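Local coordinates for N-acetyltransferase domain-containing protein (Xanthomonas campestris pv. campestris, PDB 2OZH), which is a putative acetyltransferase of the GNAT family that probably transfers acyl groups other than amino-acyl groups, at residues Thr9-Ser12 against Leu13-Ile16; Val38-Ala41 against Ile42-Leu46; Val77-Glu80 against His81-Arg84; Ala89-Asp92 against Ala93-His97. All blocks are in the same frame, centred on the assembly; numbering follows the deposited sequence. Where two conformers were deposited one is given.

Interaction 1: residues Thr9-Ser12 against Leu13-Ile16; sequences TDNS and LLDI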
# COMPACT_ATOMS: atom_id res chain seq x y z
N THR A 9 5.07 7.02 16.88
CA THR A 9 4.10 6.95 15.80
C THR A 9 2.98 7.99 15.93
O THR A 9 1.99 7.93 15.22
CB THR A 9 3.47 5.56 15.67
OG1 THR A 9 2.92 5.18 16.94
CG2 THR A 9 4.50 4.56 15.22
N ASP A 10 3.16 8.97 16.82
CA ASP A 10 2.22 10.07 16.99
C ASP A 10 2.52 11.18 15.99
O ASP A 10 3.53 11.89 16.14
CB ASP A 10 2.33 10.57 18.43
CG ASP A 10 1.33 11.67 18.75
OD1 ASP A 10 0.75 12.30 17.86
OD2 ASP A 10 1.17 11.91 19.97
N ASN A 11 1.66 11.33 14.98
CA ASN A 11 1.92 12.29 13.94
C ASN A 11 2.03 13.71 14.43
O ASN A 11 2.67 14.55 13.76
CB ASN A 11 0.86 12.24 12.86
CG ASN A 11 0.94 11.01 11.96
OD1 ASN A 11 1.83 10.18 12.07
ND2 ASN A 11 0.01 10.94 11.02
N SER A 12 1.43 14.01 15.58
CA SER A 12 1.51 15.36 16.10
C SER A 12 2.93 15.82 16.44
O SER A 12 3.18 17.03 16.48
CB SER A 12 0.59 15.58 17.30
OG SER A 12 1.06 14.87 18.43
N LEU A 13 3.83 14.88 16.71
CA LEU A 13 5.23 15.20 16.99
C LEU A 13 6.05 15.43 15.73
O LEU A 13 7.11 16.05 15.81
CB LEU A 13 5.88 14.06 17.76
CG LEU A 13 5.43 13.99 19.22
CD1 LEU A 13 5.65 12.60 19.80
CD2 LEU A 13 6.17 15.01 20.05
N LEU A 14 5.57 15.00 14.56
CA LEU A 14 6.38 15.14 13.34
C LEU A 14 6.64 16.60 13.00
O LEU A 14 5.76 17.46 13.17
CB LEU A 14 5.68 14.46 12.17
CG LEU A 14 5.50 12.94 12.28
CD1 LEU A 14 4.60 12.47 11.15
CD2 LEU A 14 6.83 12.21 12.26
N ASP A 15 7.82 16.85 12.45
CA ASP A 15 8.19 18.16 11.92
C ASP A 15 7.89 18.10 10.43
O ASP A 15 8.70 17.66 9.62
CB ASP A 15 9.66 18.42 12.22
CG ASP A 15 10.14 19.80 11.78
OD1 ASP A 15 9.48 20.41 10.91
OD2 ASP A 15 11.21 20.23 12.30
N ILE A 16 6.68 18.51 10.05
CA ILE A 16 6.21 18.36 8.68
C ILE A 16 7.08 19.17 7.74
O ILE A 16 7.38 18.71 6.64
CB ILE A 16 4.71 18.76 8.56
CG1 ILE A 16 3.83 17.97 9.54
CG2 ILE A 16 4.24 18.61 7.13
CD1 ILE A 16 3.77 16.49 9.31
O HOH W 1 3.01 17.20 13.03

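Interaction 2: residues Val38-Ala41 against Ile42-Leu46; sequences VQRA and IDHSL. With EDO (1,2-ethanediol), chain G.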
# COMPACT_ATOMS: atom_id res chain seq x y z
N VAL A 38 2.50 15.97 1.05
CA VAL A 38 3.22 15.43 2.22
C VAL A 38 2.26 15.33 3.39
O VAL A 38 2.21 14.30 4.06
CB VAL A 38 4.45 16.32 2.56
CG1 VAL A 38 5.08 15.87 3.87
CG2 VAL A 38 5.47 16.25 1.44
N GLN A 39 1.51 16.39 3.66
CA GLN A 39 0.61 16.39 4.79
C GLN A 39 -0.47 15.34 4.63
O GLN A 39 -0.74 14.58 5.58
CB GLN A 39 -0.04 17.75 4.99
CG GLN A 39 -0.89 17.80 6.27
CD GLN A 39 -0.09 17.81 7.54
OE1 GLN A 39 0.66 18.77 7.80
NE2 GLN A 39 -0.23 16.79 8.36
N ARG A 40 -1.08 15.27 3.44
CA ARG A 40 -2.12 14.28 3.21
C ARG A 40 -1.58 12.86 3.36
O ARG A 40 -2.20 11.98 3.98
CB ARG A 40 -2.74 14.49 1.84
CG ARG A 40 -3.91 13.56 1.53
CD ARG A 40 -4.68 13.99 0.28
NE ARG A 40 -5.14 15.36 0.44
CZ ARG A 40 -4.78 16.42 -0.30
NH1 ARG A 40 -4.01 16.30 -1.37
NH2 ARG A 40 -5.26 17.62 0.02
N ALA A 41 -0.41 12.62 2.80
CA ALA A 41 0.20 11.31 2.89
C ALA A 41 0.39 10.91 4.33
O ALA A 41 0.06 9.80 4.74
CB ALA A 41 1.56 11.31 2.17
N ILE A 42 0.95 11.81 5.14
CA ILE A 42 1.19 11.54 6.55
C ILE A 42 -0.11 11.26 7.29
O ILE A 42 -0.17 10.33 8.10
CB ILE A 42 2.01 12.72 7.14
CG1 ILE A 42 3.47 12.59 6.69
CG2 ILE A 42 1.88 12.79 8.66
CD1 ILE A 42 4.34 13.79 7.01
N ASP A 43 -1.14 12.05 6.97
CA ASP A 43 -2.43 11.90 7.64
C ASP A 43 -3.02 10.51 7.42
O ASP A 43 -3.76 10.01 8.27
CB ASP A 43 -3.41 12.94 7.14
CG ASP A 43 -3.10 14.36 7.59
OD1 ASP A 43 -2.29 14.57 8.49
OD2 ASP A 43 -3.75 15.27 7.02
N HIS A 44 -2.66 9.86 6.33
CA HIS A 44 -3.23 8.55 5.97
C HIS A 44 -2.25 7.41 6.02
O HIS A 44 -2.48 6.34 5.44
CB HIS A 44 -3.91 8.65 4.60
CG HIS A 44 -5.05 9.58 4.61
ND1 HIS A 44 -6.27 9.24 5.13
CD2 HIS A 44 -5.14 10.88 4.20
CE1 HIS A 44 -7.08 10.28 5.03
NE2 HIS A 44 -6.42 11.29 4.48
N SER A 45 -1.16 7.60 6.74
CA SER A 45 -0.13 6.60 6.91
C SER A 45 0.18 6.38 8.36
O SER A 45 -0.12 7.22 9.21
CB SER A 45 1.17 7.06 6.23
OG SER A 45 0.97 7.30 4.85
N LEU A 46 0.85 5.26 8.64
CA LEU A 46 1.46 4.99 9.93
C LEU A 46 2.91 5.44 9.84
O LEU A 46 3.72 4.88 9.10
CB LEU A 46 1.38 3.51 10.29
CG LEU A 46 2.00 3.10 11.62
CD1 LEU A 46 1.36 3.79 12.78
CD2 LEU A 46 1.86 1.59 11.80
C1 EDO G . -9.80 11.89 2.14
O1 EDO G . -9.74 10.73 2.98
C2 EDO G . -8.47 12.05 1.43
O2 EDO G . -7.74 13.13 2.02

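Interaction 3: residues Val77-Glu80 against His81-Arg84; sequences VLPE and HRGR. With SO4 (sulfate ion), chain B.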
# COMPACT_ATOMS: atom_id res chain seq x y z
N VAL A 77 17.41 9.39 7.32
CA VAL A 77 18.10 9.91 8.50
C VAL A 77 18.87 11.13 8.04
O VAL A 77 19.53 11.07 7.01
CB VAL A 77 19.05 8.86 9.11
CG1 VAL A 77 19.85 9.46 10.24
CG2 VAL A 77 18.27 7.65 9.58
N LEU A 78 18.80 12.24 8.78
CA LEU A 78 19.53 13.44 8.40
C LEU A 78 21.01 13.16 8.41
O LEU A 78 21.51 12.39 9.25
CB LEU A 78 19.17 14.60 9.30
CG LEU A 78 17.71 15.06 9.19
CD1 LEU A 78 17.51 16.23 10.13
CD2 LEU A 78 17.32 15.42 7.74
N PRO A 79 21.77 13.74 7.48
CA PRO A 79 23.16 13.36 7.32
C PRO A 79 24.04 13.50 8.54
O PRO A 79 24.92 12.64 8.76
CB PRO A 79 23.66 14.31 6.21
CG PRO A 79 22.46 14.63 5.43
CD PRO A 79 21.31 14.68 6.43
N GLU A 80 23.84 14.52 9.36
CA GLU A 80 24.69 14.69 10.53
C GLU A 80 24.39 13.70 11.66
O GLU A 80 25.12 13.66 12.65
CB GLU A 80 24.64 16.14 11.05
CG GLU A 80 23.38 16.53 11.74
CD GLU A 80 22.27 17.05 10.82
OE1 GLU A 80 22.21 16.77 9.58
OE2 GLU A 80 21.41 17.77 11.40
N HIS A 81 23.35 12.89 11.49
CA HIS A 81 22.87 11.95 12.48
C HIS A 81 23.06 10.51 12.05
O HIS A 81 22.51 9.60 12.68
CB HIS A 81 21.39 12.22 12.80
CG HIS A 81 21.17 13.53 13.48
ND1 HIS A 81 21.47 13.72 14.82
CD2 HIS A 81 20.68 14.70 13.03
CE1 HIS A 81 21.20 14.98 15.14
NE2 HIS A 81 20.73 15.59 14.07
N ARG A 82 23.80 10.29 10.97
CA ARG A 82 24.01 8.94 10.47
C ARG A 82 25.03 8.13 11.28
O ARG A 82 25.86 8.69 12.02
CB ARG A 82 24.34 8.97 8.97
CG ARG A 82 23.11 9.35 8.15
CD ARG A 82 23.36 9.56 6.70
NE ARG A 82 22.18 10.17 6.06
CZ ARG A 82 22.23 10.77 4.88
NH1 ARG A 82 23.36 10.81 4.18
NH2 ARG A 82 21.14 11.32 4.39
N GLY A 83 24.93 6.81 11.14
CA GLY A 83 25.84 5.88 11.78
C GLY A 83 25.62 5.65 13.27
O GLY A 83 26.44 5.03 13.94
N ARG A 84 24.50 6.15 13.80
CA ARG A 84 24.18 6.08 15.21
C ARG A 84 23.11 5.07 15.54
O ARG A 84 22.66 5.01 16.67
CB ARG A 84 23.79 7.47 15.72
CG ARG A 84 24.93 8.43 15.67
CD ARG A 84 24.47 9.83 16.01
NE ARG A 84 25.54 10.81 16.17
CZ ARG A 84 26.07 11.18 17.34
NH1 ARG A 84 25.67 10.66 18.50
NH2 ARG A 84 27.03 12.10 17.34
S SO4 B . 21.98 4.82 9.87
O1 SO4 B . 22.71 3.57 9.90
O2 SO4 B . 21.21 4.73 8.62
O3 SO4 B . 21.19 4.67 11.05
O4 SO4 B . 22.83 5.99 9.69
O HOH W 2 26.29 11.03 13.30

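Interaction 4: residues Ala89-Asp92 against Ala93-His97; sequences ALMD and AVMAH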
# COMPACT_ATOMS: atom_id res chain seq x y z
N ALA A 89 16.71 1.76 14.56
CA ALA A 89 15.72 1.98 15.61
C ALA A 89 14.33 2.09 14.99
O ALA A 89 13.34 1.53 15.49
CB ALA A 89 16.05 3.22 16.45
N LEU A 90 14.25 2.81 13.88
CA LEU A 90 12.96 2.95 13.25
C LEU A 90 12.50 1.64 12.60
O LEU A 90 11.34 1.27 12.73
CB LEU A 90 12.95 4.14 12.28
CG LEU A 90 12.57 5.49 12.88
CD1 LEU A 90 13.56 5.96 13.92
CD2 LEU A 90 12.41 6.52 11.84
N MSE A 91 13.39 0.92 11.92
CA MSE A 91 13.00 -0.34 11.33
C MSE A 91 12.62 -1.39 12.35
O MSE A 91 11.68 -2.17 12.15
CB MSE A 91 14.12 -0.90 10.45
CG MSE A 91 14.27 -0.17 9.16
SE MSE A 91 12.69 -0.16 8.03
CE MSE A 91 12.36 -1.76 8.01
N ASP A 92 13.33 -1.38 13.47
CA ASP A 92 12.95 -2.28 14.54
C ASP A 92 11.53 -1.99 15.01
O ASP A 92 10.73 -2.91 15.26
CB ASP A 92 13.92 -2.18 15.73
CG ASP A 92 15.27 -2.84 15.48
OD1 ASP A 92 15.45 -3.56 14.49
OD2 ASP A 92 16.17 -2.60 16.33
N ALA A 93 11.16 -0.70 15.11
CA ALA A 93 9.84 -0.32 15.52
C ALA A 93 8.81 -0.71 14.47
O ALA A 93 7.70 -1.13 14.81
CB ALA A 93 9.79 1.17 15.76
N VAL A 94 9.15 -0.55 13.20
CA VAL A 94 8.25 -1.02 12.12
C VAL A 94 7.99 -2.51 12.21
O VAL A 94 6.84 -2.97 12.14
CB VAL A 94 8.81 -0.66 10.73
CG1 VAL A 94 8.00 -1.27 9.59
CG2 VAL A 94 8.90 0.87 10.54
N MSE A 95 9.07 -3.27 12.37
CA MSE A 95 8.93 -4.72 12.39
C MSE A 95 8.17 -5.20 13.61
O MSE A 95 7.53 -6.28 13.56
CB MSE A 95 10.30 -5.39 12.34
CG MSE A 95 11.06 -5.22 11.07
SE MSE A 95 10.30 -6.18 9.52
CE MSE A 95 9.38 -4.68 8.95
N ALA A 96 8.24 -4.45 14.71
CA ALA A 96 7.58 -4.83 15.96
C ALA A 96 6.21 -4.22 16.14
O ALA A 96 5.54 -4.49 17.14
CB ALA A 96 8.47 -4.46 17.19
N HIS A 97 5.77 -3.34 15.22
CA HIS A 97 4.56 -2.59 15.51
C HIS A 97 3.33 -3.49 15.60
O HIS A 97 3.14 -4.33 14.75
CB HIS A 97 4.33 -1.52 14.43
CG HIS A 97 3.30 -0.53 14.83
ND1 HIS A 97 1.94 -0.79 14.74
CD2 HIS A 97 3.41 0.69 15.41
CE1 HIS A 97 1.27 0.24 15.23
NE2 HIS A 97 2.15 1.16 15.64

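Interaction 1: residues Thr9-Ser12 against Leu13-Ile16
N11 and L14 meet in a short 3-10 turn whose start is shared with an Asx turn at D10, in the connection between strand 6-8 and helix 16-26. From its base, L14 sets CB 3.4 Å from the backbone O of N11. One bond further, CG of L14 keeps to the same carbonyl, and at the tip CD1 reaches OD1 of N11 at 3.7 Å, the two side chains running alongside each other in the same direction. With CG of L14 beside its own backbone N (chi1 -64°), the leucine folds back over the residue three positions earlier. Two backbone bonds close the turn: L13 N gives to D10 O at 3.1 Å, and L14 N to N11 O at 3.0 Å. Both donors stand above the carbonyl plane they address. On the exposed flank, CD1 of L13 only brushes CB of D10. L14 turns inward instead, packing on C47, F59 and I42, while the amide nitrogen of N11 makes a weak hydrogen bond to the I42 carbonyl. A water lies 2.8 Å from both N11 O and L14 O and bridges the two carbonyls. The Asx turn itself hangs on a single carboxylate oxygen: from one face of its plane, D10 OD1 takes both S12 N at 2.9 Å and S12 OG at 2.7 Å.

Interaction 2: residues Val38-Ala41 against Ile42-Leu46
The carbonyl of A41 is gripped from both faces of its plane at the C-terminal end of helix 35-43, where H44 is the first residue to leave helical geometry. S45 OG donates to A41 O at 2.7 Å from one face, and H44 N reaches the same oxygen at 3.2 Å from the other. The hydroxyl can turn back to that carbonyl because OG of S45 sits beside its own backbone N (chi1 -59°); it also bonds to NH1 of R61. H44 N is shared, with a second, weak bond to R40 O, as expected where the helix is giving out. The H44 ring follows suit, bringing its CD2 to 3.1 Å from R40 O, close to the ring plane, while R40 runs alongside with its CG 4.0 Å from that ring carbon. Regular helical bonds persist one step earlier, D43 N giving to Q39 O at 2.9 Å. Above them Q39 bends at chi2 (72°), which swings its amide over to D43: NE2 donates to OD1 of D43 at 3.0 Å. The bond lies in the amide plane but meets the carboxylate from above. On the inward flank V38 and I42 run side by side, CG1 of the one touching CD1 of the other at 3.8 Å. That flank faces I16 and I19 of helix 16-26 and F59 of strand 55-64. H44 instead meets Y66 of the second subunit edge-to-face, while L46 leaves the turn as strand 46-52, paired with V62.

Interaction 3: residues Val77-Glu80 against His81-Arg84
R82 clamps V77 side-on: its NE and NH2 both donate to V77 O, at 3.0 and 3.1 Å, in the plane of the guanidinium. R82 was modelled in two conformers, so this grip describes one of them. An extended chain from CG to NE carries the group back over P79, whose CA lies under one guanidinium face while CG touches NH2 at 3.7 Å. Beneath it a 3-10 turn closes through H81 N to L78 O at 2.9 Å; the next bond, R82 N to P79 O, is weak. At the edge of the H81 ring, CD2 lies 4.0 Å from CB of L78. The far side is looser: the E80 and R82 carbonyls and NE of R84 share one water. A well-aligned exception is G83 N, which gives to O4 of a sulfate, probably from the crystallisation liquor, at 2.7 Å and 172°. The run from R82 to S87 resembles the GNAT Q/R-x-x-G-x-G/A motif, serine in last place, whose backbone amides hold the acetyl-CoA pyrophosphate; the sulfate, also held by S87 OG, is consistent with that site. The loop leads from strand 69-77 to helix 86-96, with V77 against A58 of strand 55-64 and L78 against helix 16-26.

Interaction 4: residues Ala89-Asp92 against Ala93-His97
M91 and M95, both selenomethionines, bring their CE methyls to 4.3 Å of each other along helix 86-96, a loose apolar contact in which the position of the M91 methyl is uncertain. Beneath them the backbone bonds run in unbroken succession. A93 N gives to A89 O at 3.1 Å, V94 N to L90 O at 2.9 Å, M95 N to M91 O at 2.8 Å and A96 N to D92 O at 3.0 Å. The carbonyls of residues 89 to 92 are thus each taken by the amide four residues on, and the V94 bond alone lies in its carbonyl plane. The A96 N to D92 O bond is bent, 138° at the hydrogen; A96 N also has a weak hydrogen bond to A93 O, and H97 N closes on V94 O at 3.3 Å. The helix is running out there, and NE2 of Q101 donates to the O atoms of both M95 and H97. Just beyond the helix, the side chain of H97 makes a hydrogen bond through ND1 with the backbone N of D99. The charge of D92 is met within the helix, by a salt bridge from OD2 to K88. CG2 of V94 packs closely on L90 O, at 3.3 Å. The helix is the crossover of the beta-alpha-beta unit between strands 69-77 and 105-109. L90 and A93 lean on V7 of strand 6-8, V94 reaches F48 and F106, and M95 touches F106 of its own chain and R134 of the second subunit.

From the N terminus, all four contacts are local and follow in series, none enclosing or crossing another. Interaction 1 turns the chain from strand 6-8 into helix 16-26. Interaction 2 ends helix 35-43 and starts strand 46-52; it touches interaction 1 directly, I42 meeting N11, L14 and I16. Interaction 3 carries strand 69-77 towards helix 86-96, and interaction 4 lies further along that same helix, their nearest atoms about 6 Å apart. H97 at the end of interaction 4 returns to the earlier ones, touching T9 and L46. Interactions 2 and 3 are the most distant, with centres about 23 Å apart; the set lies in the connections and helices around the central sheet.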